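Local coordinates for protein alcohol dehydrogenase, zinc-containing (PDB 1VJ0) that binds zinc at two sites and probably acts as an oxidoreductase of the zinc-containing alcohol dehydrogenase family, at residues V47-A52 and S151-D156; L75-A80 and Y133-G138; V105-I110 and E158-K163. All blocks are in the same frame, centred on the assembly; numbering follows the deposited sequence.

Interaction 1 (V47-A52 and S151-D156); sequences VEILSA and SHIVLD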
loop_
_atom_site.group_PDB
_atom_site.type_symbol
_atom_site.label_atom_id
_atom_site.label_comp_id
_atom_site.label_asym_id
_atom_site.label_seq_id
_atom_site.Cartn_x
_atom_site.Cartn_y
_atom_site.Cartn_z
ATOM N N VAL A 47 -15.650 28.976 -21.963
ATOM C CA VAL A 47 -16.688 27.997 -21.671
ATOM C C VAL A 47 -17.994 28.703 -21.339
ATOM O O VAL A 47 -18.012 29.634 -20.530
ATOM C CB VAL A 47 -16.253 27.051 -20.510
ATOM C CG1 VAL A 47 -17.348 26.018 -20.156
ATOM C CG2 VAL A 47 -14.948 26.350 -20.887
ATOM N N GLU A 48 -19.057 28.267 -21.990
ATOM C CA GLU A 48 -20.420 28.637 -21.637
ATOM C C GLU A 48 -20.872 27.784 -20.460
ATOM O O GLU A 48 -20.893 26.541 -20.544
ATOM C CB GLU A 48 -21.341 28.393 -22.848
ATOM C CG GLU A 48 -22.805 28.729 -22.553
ATOM C CD GLU A 48 -23.791 28.138 -23.538
ATOM O OE1 GLU A 48 -23.377 27.453 -24.519
ATOM O OE2 GLU A 48 -24.999 28.344 -23.271
ATOM N N ILE A 49 -21.184 28.414 -19.339
ATOM C CA ILE A 49 -21.680 27.672 -18.161
ATOM C C ILE A 49 -23.089 27.151 -18.427
ATOM O O ILE A 49 -23.948 27.921 -18.830
ATOM C CB ILE A 49 -21.647 28.541 -16.878
ATOM C CG1 ILE A 49 -20.204 28.912 -16.468
ATOM C CG2 ILE A 49 -22.389 27.894 -15.718
ATOM C CD1 ILE A 49 -19.385 27.733 -15.931
ATOM N N LEU A 50 -23.304 25.845 -18.205
ATOM C CA LEU A 50 -24.632 25.254 -18.256
ATOM C C LEU A 50 -25.182 24.883 -16.883
ATOM O O LEU A 50 -26.393 24.933 -16.681
ATOM C CB LEU A 50 -24.690 24.059 -19.228
ATOM C CG LEU A 50 -24.260 24.322 -20.658
ATOM C CD1 LEU A 50 -23.914 23.033 -21.422
ATOM C CD2 LEU A 50 -25.336 25.156 -21.347
ATOM N N SER A 51 -24.323 24.502 -15.964
ATOM C CA SER A 51 -24.702 24.211 -14.577
ATOM C C SER A 51 -23.659 24.779 -13.636
ATOM O O SER A 51 -22.459 24.561 -13.859
ATOM C CB SER A 51 -24.724 22.695 -14.334
ATOM O OG SER A 51 -25.471 21.989 -15.284
ATOM N N ALA A 52 -24.106 25.480 -12.580
ATOM C CA ALA A 52 -23.255 25.947 -11.507
ATOM C C ALA A 52 -23.799 25.540 -10.162
ATOM O O ALA A 52 -24.895 25.981 -9.757
ATOM C CB ALA A 52 -23.094 27.463 -11.546
ATOM N N SER A 151 -22.353 33.463 -16.940
ATOM C CA SER A 151 -22.789 32.903 -18.215
ATOM C C SER A 151 -21.642 32.106 -18.816
ATOM O O SER A 151 -21.889 31.096 -19.497
ATOM C CB SER A 151 -23.224 34.036 -19.167
ATOM O OG SER A 151 -22.154 34.962 -19.407
ATOM N N HIS A 152 -20.420 32.559 -18.529
ATOM C CA HIS A 152 -19.192 31.998 -19.104
ATOM C C HIS A 152 -18.095 31.983 -18.084
ATOM O O HIS A 152 -18.082 32.805 -17.146
ATOM C CB HIS A 152 -18.736 32.830 -20.322
ATOM C CG HIS A 152 -19.718 32.811 -21.457
ATOM N ND1 HIS A 152 -20.800 33.663 -21.509
ATOM C CD2 HIS A 152 -19.777 32.047 -22.577
ATOM C CE1 HIS A 152 -21.514 33.395 -22.596
ATOM N NE2 HIS A 152 -20.925 32.405 -23.251
ATOM N N ILE A 153 -17.112 31.103 -18.305
ATOM C CA ILE A 153 -15.878 31.110 -17.534
ATOM C C ILE A 153 -14.706 30.932 -18.506
ATOM O O ILE A 153 -14.842 30.280 -19.555
ATOM C CB ILE A 153 -15.895 29.981 -16.445
ATOM C CG1 ILE A 153 -14.714 30.115 -15.475
ATOM C CG2 ILE A 153 -15.897 28.598 -17.119
ATOM C CD1 ILE A 153 -14.864 29.227 -14.255
ATOM N N VAL A 154 -13.577 31.567 -18.196
ATOM C CA VAL A 154 -12.353 31.357 -18.938
ATOM C C VAL A 154 -11.466 30.408 -18.142
ATOM O O VAL A 154 -11.083 30.716 -17.010
ATOM C CB VAL A 154 -11.594 32.675 -19.151
ATOM C CG1 VAL A 154 -10.272 32.427 -19.884
ATOM C CG2 VAL A 154 -12.486 33.678 -19.921
ATOM N N LEU A 155 -11.161 29.247 -18.712
ATOM C CA LEU A 155 -10.337 28.232 -18.045
ATOM C C LEU A 155 -8.902 28.367 -18.573
ATOM O O LEU A 155 -8.672 28.476 -19.785
ATOM C CB LEU A 155 -10.876 26.813 -18.337
ATOM C CG LEU A 155 -12.299 26.446 -17.963
ATOM C CD1 LEU A 155 -12.469 24.982 -18.249
ATOM C CD2 LEU A 155 -12.592 26.710 -16.516
ATOM N N ASP A 156 -7.937 28.410 -17.669
ATOM C CA ASP A 156 -6.519 28.431 -18.032
ATOM C C ASP A 156 -6.111 27.122 -18.726
ATOM O O ASP A 156 -6.706 26.101 -18.480
ATOM C CB ASP A 156 -5.656 28.518 -16.781
ATOM C CG ASP A 156 -5.607 29.901 -16.143
ATOM O OD1 ASP A 156 -5.404 30.924 -16.828
ATOM O OD2 ASP A 156 -5.725 30.036 -14.909
#
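The imidazole of His152, the flat group that matters here, meets the opposite strand obliquely. CD2 lies 3.6 Å from Glu48 CA, and the ring crosses the start of the Glu48 side chain with the carboxylate plane turned 31° from its own. Its ND1 shares a hydrogen bond of 2.8 Å with Ser151 OG, which also takes the backbone N-H of His19. The carboxylate of Glu48 leads away to a salt bridge with Arg82. An alanine in place of His152 removes the ring and its bond to Ser151 OG, and would probably leave that hydroxyl less firmly placed and the Glu48 backbone less covered.

Beneath these side chains runs an antiparallel pairing. Val47 and Ile153 form a hydrogen-bonded pair, Val47 N to Ile153 O at 2.9 Å and Ile153 N to Val47 O at 2.8 Å. Ile49 N reaches Ser151 O from above the carbonyl plane. On the face of Val47 and Ile153, Ile153 CG2 sits 3.7 Å from Val47 CB; Ile49 CD1 reaches the same methyl at 3.8 Å.

Backbone bonds thus fix the register; one face is polar, the other apolar and packed on the Trp106 indole in the GroES-like domain core.

Interaction 2 (L75-A80 and Y133-G138); sequences LGHEGA and YGINRG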
loop_
_atom_site.group_PDB
_atom_site.type_symbol
_atom_site.label_atom_id
_atom_site.label_comp_id
_atom_site.label_asym_id
_atom_site.label_seq_id
_atom_site.Cartn_x
_atom_site.Cartn_y
_atom_site.Cartn_z
ATOM N N LEU A 75 -18.101 34.163 -7.570
ATOM C CA LEU A 75 -18.093 32.916 -6.846
ATOM C C LEU A 75 -18.509 31.802 -7.779
ATOM O O LEU A 75 -18.877 32.059 -8.953
ATOM C CB LEU A 75 -19.017 32.975 -5.632
ATOM C CG LEU A 75 -18.654 33.963 -4.535
ATOM C CD1 LEU A 75 -19.830 34.120 -3.599
ATOM C CD2 LEU A 75 -17.434 33.522 -3.795
ATOM N N GLY A 76 -18.460 30.577 -7.238
ATOM C CA GLY A 76 -18.929 29.387 -7.939
ATOM C C GLY A 76 -17.735 28.571 -8.376
ATOM O O GLY A 76 -17.058 28.948 -9.318
ATOM N N HIS A 77 -17.476 27.466 -7.692
ATOM C CA HIS A 77 -16.342 26.590 -8.018
ATOM C C HIS A 77 -16.784 25.195 -8.498
ATOM O O HIS A 77 -15.963 24.270 -8.632
ATOM C CB HIS A 77 -15.416 26.503 -6.804
ATOM C CG HIS A 77 -16.093 26.042 -5.555
ATOM N ND1 HIS A 77 -16.655 26.916 -4.644
ATOM C CD2 HIS A 77 -16.282 24.794 -5.053
ATOM C CE1 HIS A 77 -17.188 26.223 -3.648
ATOM N NE2 HIS A 77 -16.978 24.934 -3.875
ATOM N N GLU A 78 -18.090 25.042 -8.720
ATOM C CA GLU A 78 -18.686 23.799 -9.188
ATOM C C GLU A 78 -19.398 24.125 -10.533
ATOM O O GLU A 78 -20.457 24.785 -10.550
ATOM C CB GLU A 78 -19.750 23.337 -8.162
ATOM C CG GLU A 78 -19.222 22.910 -6.775
ATOM C CD GLU A 78 -20.312 22.731 -5.693
ATOM O OE1 GLU A 78 -21.454 22.249 -5.916
ATOM O OE2 GLU A 78 -20.024 23.091 -4.577
ATOM N N GLY A 79 -18.850 23.613 -11.636
ATOM C CA GLY A 79 -19.325 23.925 -12.951
ATOM C C GLY A 79 -19.255 22.839 -14.016
ATOM O O GLY A 79 -18.416 21.929 -13.972
ATOM N N ALA A 80 -20.189 22.919 -14.946
ATOM C CA ALA A 80 -20.152 22.122 -16.181
ATOM C C ALA A 80 -20.592 23.024 -17.279
ATOM O O ALA A 80 -21.421 23.914 -17.070
ATOM C CB ALA A 80 -21.055 20.925 -16.083
ATOM N N TYR A 133 -10.993 28.333 -9.035
ATOM C CA TYR A 133 -12.120 29.086 -9.598
ATOM C C TYR A 133 -13.146 29.355 -8.528
ATOM O O TYR A 133 -13.451 28.483 -7.715
ATOM C CB TYR A 133 -12.781 28.355 -10.796
ATOM C CG TYR A 133 -11.806 28.140 -11.948
ATOM C CD1 TYR A 133 -11.340 29.206 -12.700
ATOM C CD2 TYR A 133 -11.311 26.871 -12.231
ATOM C CE1 TYR A 133 -10.379 29.040 -13.716
ATOM C CE2 TYR A 133 -10.408 26.690 -13.278
ATOM C CZ TYR A 133 -9.936 27.764 -14.011
ATOM O OH TYR A 133 -9.030 27.566 -15.017
ATOM N N GLY A 134 -13.577 30.606 -8.472
ATOM C CA GLY A 134 -14.655 31.029 -7.585
ATOM C C GLY A 134 -14.308 31.128 -6.107
ATOM O O GLY A 134 -15.210 31.413 -5.302
ATOM N N ILE A 135 -13.029 30.915 -5.740
ATOM C CA ILE A 135 -12.560 30.965 -4.338
ATOM C C ILE A 135 -11.421 31.990 -4.131
ATOM O O ILE A 135 -11.575 32.959 -3.367
ATOM C CB ILE A 135 -12.187 29.539 -3.822
ATOM C CG1 ILE A 135 -13.400 28.607 -3.977
ATOM C CG2 ILE A 135 -11.723 29.575 -2.348
ATOM C CD1 ILE A 135 -13.331 27.348 -3.172
ATOM N N ASN A 136 -10.292 31.812 -4.809
ATOM C CA ASN A 136 -9.151 32.726 -4.588
ATOM C C ASN A 136 -8.702 33.415 -5.870
ATOM O O ASN A 136 -7.606 33.927 -5.960
ATOM C CB ASN A 136 -7.979 32.012 -3.866
ATOM C CG ASN A 136 -7.357 30.856 -4.659
ATOM O OD1 ASN A 136 -7.650 30.617 -5.839
ATOM N ND2 ASN A 136 -6.447 30.128 -3.980
ATOM N N ARG A 137 -9.588 33.424 -6.855
ATOM C CA ARG A 137 -9.381 34.048 -8.143
ATOM C C ARG A 137 -10.428 35.133 -8.336
ATOM O O ARG A 137 -11.572 34.834 -8.652
ATOM C CB ARG A 137 -9.538 32.991 -9.223
ATOM C CG ARG A 137 -8.531 31.893 -9.111
ATOM C CD ARG A 137 -8.470 31.019 -10.326
ATOM N NE ARG A 137 -7.774 31.766 -11.346
ATOM C CZ ARG A 137 -7.272 31.250 -12.429
ATOM N NH1 ARG A 137 -7.315 29.948 -12.604
ATOM N NH2 ARG A 137 -6.648 32.037 -13.299
ATOM N N GLY A 138 -10.006 36.383 -8.118
ATOM C CA GLY A 138 -10.861 37.574 -8.220
ATOM C C GLY A 138 -11.259 37.896 -9.652
ATOM O O GLY A 138 -10.747 37.304 -10.624
HETATM O O HOH W 1 -17.132 29.527 -4.800
#
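His77 and Ile135 cross obliquely, and this crossing organises the contact. Ile135 sets its CD1 over one face of the imidazole, 3.9 Å from the ring centroid and 22° off the normal, a CH-pi contact displaced toward the rim on the ND1 side. The backbone places His77 CB 2.9 Å from Tyr133 O, a tight approach; chi1 of 56° then sets CG in the crowded position between backbone N and carbonyl carbon, with Ile135 over the ring.

A water helps to fix the rotation of the ring, together with the zinc at NE2. It lies at the imidazole edge, in plane, accepts from His77 ND1 at 2.7 Å and from Gly76 N at 3.0 Å, and donates to Gly134 O at 2.7 Å. With ND1 acting as donor, NE2 is left to bind zinc, in a site completed by Glu78, Cys55 and Cys178; the water and the Gly134 carbonyl behind it form a second shell that would probably make the imidazole a stronger ligand. Gly134 O is also brushed by Leu75 CD2 at 3.4 Å. Gly134 itself has to be small, since a beta carbon there would clash with Gly76 O, and its positive phi suits a glycine.

The 75-80 segment runs from loop into strand 78-86, where Ala80 pairs with Leu50 and Ser51 across a classic beta bulge. The loop 133-138 follows strand 131-132. Helix 56-62 closes over the contact, its Met61 touching both Leu75 and Ile135, while the Tyr133 ring packs on Ile153 and Leu155 of strand 152-155.

Interaction 3 (V105-I110 and E158-K163); sequences VWNRGI and ETDVLK
Backbone hydrogen bonds form the frame of this antiparallel contact. Val105 and Leu162 make a hydrogen-bonded pair, Val105 N to Leu162 O and Leu162 N to Val105 O both spanning 2.9 Å, the second almost straight at 175°. Beyond the non-hydrogen-bonded pair of Trp106 and Val161, Asn107 N donates to Asp160 O at 2.9 Å, nearly along the C=O axis.

Where the strands part, a water continues the connection. It donates to Asn107 O at 2.8 Å and to Gly109 O, and accepts from Asp160 N, so that three backbone polar groups are satisfied at one point. Asn107 also shapes its own loop: with CG anti to the backbone N (chi1 -175°), OD1 accepts from Gly109 N at 3.0 Å in an Asx turn. Its ND2 and Asp160 OD2 both bond to Thr329 OG1, while Asp160 OD1 forms a salt bridge with Lys119 of a second subunit.

Van der Waals packing supplies the rest. Thr159 and Trp106 lie side by side, pointing the same way, with Thr159 CG2 3.7 Å from Trp106 CB. Ile110 crosses Thr159 at about a right angle, CD1 reaching to 3.6 Å from OG1, and its other branch, CG2, rests on Glu158 CB at 3.8 Å. The hydroxyl of Thr159 is itself bonded to Tyr133 OH and Asp156 O.

The contact joins strand 103-106 to strand 161-164 in the curled sheet of the GroES-like domain, while 109-110 pairs with 131-132 in a small sheet of its own. Helix 329-340 covers the Val105 and Leu162 face through Phe332, whereas the Trp106 indole projects from the other face onto strands 45-54 and 152-155.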
loop_
_atom_site.group_PDB
_atom_site.type_symbol
_atom_site.label_atom_id
_atom_site.label_comp_id
_atom_site.label_asym_id
_atom_site.label_seq_id
_atom_site.Cartn_x
_atom_site.Cartn_y
_atom_site.Cartn_z
ATOM N N VAL A 105 -16.547 18.927 -18.064
ATOM C CA VAL A 105 -16.397 19.293 -16.689
ATOM C C VAL A 105 -14.887 19.401 -16.416
ATOM O O VAL A 105 -14.058 19.006 -17.245
ATOM C CB VAL A 105 -17.069 18.305 -15.716
ATOM C CG1 VAL A 105 -18.541 18.343 -15.897
ATOM C CG2 VAL A 105 -16.549 16.862 -15.916
ATOM N N TRP A 106 -14.539 20.001 -15.280
ATOM C CA TRP A 106 -13.163 20.292 -14.998
ATOM C C TRP A 106 -12.886 20.323 -13.519
ATOM O O TRP A 106 -13.777 20.546 -12.672
ATOM C CB TRP A 106 -12.732 21.641 -15.633
ATOM C CG TRP A 106 -13.536 22.821 -15.172
ATOM C CD1 TRP A 106 -13.231 23.660 -14.131
ATOM C CD2 TRP A 106 -14.776 23.318 -15.721
ATOM N NE1 TRP A 106 -14.196 24.621 -13.999
ATOM C CE2 TRP A 106 -15.161 24.433 -14.950
ATOM C CE3 TRP A 106 -15.593 22.926 -16.771
ATOM C CZ2 TRP A 106 -16.323 25.158 -15.203
ATOM C CZ3 TRP A 106 -16.763 23.639 -17.017
ATOM C CH2 TRP A 106 -17.113 24.748 -16.231
ATOM N N ASN A 107 -11.628 20.103 -13.202
ATOM C CA ASN A 107 -11.164 20.238 -11.806
ATOM C C ASN A 107 -11.075 21.750 -11.472
ATOM O O ASN A 107 -10.393 22.529 -12.156
ATOM C CB ASN A 107 -9.787 19.516 -11.643
ATOM C CG ASN A 107 -9.258 19.491 -10.206
ATOM O OD1 ASN A 107 -9.775 20.174 -9.302
ATOM N ND2 ASN A 107 -8.206 18.678 -9.991
ATOM N N ARG A 108 -11.731 22.154 -10.390
ATOM C CA ARG A 108 -11.725 23.562 -9.963
ATOM C C ARG A 108 -10.357 24.098 -9.590
ATOM O O ARG A 108 -10.111 25.299 -9.666
ATOM C CB ARG A 108 -12.682 23.714 -8.764
ATOM C CG ARG A 108 -12.247 23.048 -7.475
ATOM C CD ARG A 108 -13.193 23.409 -6.349
ATOM N NE ARG A 108 -12.780 22.856 -5.082
ATOM C CZ ARG A 108 -12.959 21.586 -4.740
ATOM N NH1 ARG A 108 -13.549 20.769 -5.546
ATOM N NH2 ARG A 108 -12.533 21.132 -3.574
ATOM N N GLY A 109 -9.450 23.202 -9.192
ATOM C CA GLY A 109 -8.163 23.605 -8.644
ATOM C C GLY A 109 -7.022 23.348 -9.593
ATOM O O GLY A 109 -6.976 22.308 -10.269
ATOM N N ILE A 110 -6.119 24.315 -9.689
ATOM C CA ILE A 110 -4.916 24.181 -10.517
ATOM C C ILE A 110 -3.749 24.292 -9.543
ATOM O O ILE A 110 -3.746 25.173 -8.682
ATOM C CB ILE A 110 -4.827 25.308 -11.539
ATOM C CG1 ILE A 110 -5.954 25.176 -12.596
ATOM C CG2 ILE A 110 -3.414 25.361 -12.198
ATOM C CD1 ILE A 110 -5.908 26.311 -13.606
ATOM N N GLU A 158 -3.815 25.168 -18.037
ATOM C CA GLU A 158 -3.393 24.191 -17.040
ATOM C C GLU A 158 -4.565 23.438 -16.408
ATOM O O GLU A 158 -4.351 22.482 -15.669
ATOM C CB GLU A 158 -2.610 24.890 -15.930
ATOM C CG GLU A 158 -1.304 25.464 -16.407
ATOM C CD GLU A 158 -1.420 26.863 -16.949
ATOM O OE1 GLU A 158 -2.515 27.433 -16.947
ATOM O OE2 GLU A 158 -0.384 27.385 -17.389
ATOM N N THR A 159 -5.792 23.902 -16.627
ATOM C CA THR A 159 -6.944 23.212 -16.108
ATOM C C THR A 159 -7.063 21.742 -16.613
ATOM O O THR A 159 -6.998 21.440 -17.837
ATOM C CB THR A 159 -8.238 23.928 -16.556
ATOM O OG1 THR A 159 -8.184 25.325 -16.245
ATOM C CG2 THR A 159 -9.451 23.359 -15.822
ATOM N N ASP A 160 -7.334 20.856 -15.664
ATOM C CA ASP A 160 -7.698 19.479 -16.004
ATOM C C ASP A 160 -9.167 19.385 -16.377
ATOM O O ASP A 160 -10.074 19.696 -15.603
ATOM C CB ASP A 160 -7.331 18.534 -14.869
ATOM C CG ASP A 160 -5.827 18.593 -14.541
ATOM O OD1 ASP A 160 -4.982 18.615 -15.458
ATOM O OD2 ASP A 160 -5.416 18.694 -13.392
ATOM N N VAL A 161 -9.383 18.920 -17.609
ATOM C CA VAL A 161 -10.694 18.868 -18.203
ATOM C C VAL A 161 -11.014 17.430 -18.585
ATOM O O VAL A 161 -10.132 16.626 -18.973
ATOM C CB VAL A 161 -10.723 19.776 -19.461
ATOM C CG1 VAL A 161 -12.088 19.749 -20.108
ATOM C CG2 VAL A 161 -10.315 21.225 -19.089
ATOM N N LEU A 162 -12.308 17.124 -18.539
ATOM C CA LEU A 162 -12.838 15.874 -19.050
ATOM C C LEU A 162 -14.088 16.190 -19.908
ATOM O O LEU A 162 -14.992 16.835 -19.426
ATOM C CB LEU A 162 -13.250 15.031 -17.861
ATOM C CG LEU A 162 -13.283 13.519 -17.903
ATOM C CD1 LEU A 162 -11.955 12.951 -18.414
ATOM C CD2 LEU A 162 -13.600 12.939 -16.501
ATOM N N LYS A 163 -14.069 15.746 -21.167
ATOM C CA LYS A 163 -15.195 15.747 -22.071
ATOM C C LYS A 163 -16.233 14.765 -21.573
ATOM O O LYS A 163 -15.890 13.644 -21.168
ATOM C CB LYS A 163 -14.805 15.228 -23.453
ATOM C CG LYS A 163 -14.456 16.237 -24.443
ATOM C CD LYS A 163 -13.960 15.588 -25.745
ATOM C CE LYS A 163 -15.122 15.196 -26.631
ATOM N NZ LYS A 163 -14.561 14.556 -27.894
HETATM O O HOH W 2 -7.758 21.903 -12.872
#

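How the interactions relate
All three interactions lie in the GroES-like region and reach one curled mixed sheet, their centres about 10 Å apart for interactions 1 and 2 and about 12 Å for the other two pairs. Across the sheet, strand 45-54 neighbours both 152-155 and 78-86; 78-86 adjoins 103-106, which pairs with 161-164. Along the chain interaction 2 is nested inside the loop closed by interaction 1, while interaction 3 crosses both. Trp106 and Tyr133 bridge the contacts, and an Arg137–Asp156 salt bridge ties the 133-138 loop, which packs on the zinc ligand His77, to the end of strand 152-155. The ligands His77 and Glu78 are thus anchored where the chain enters this shared core.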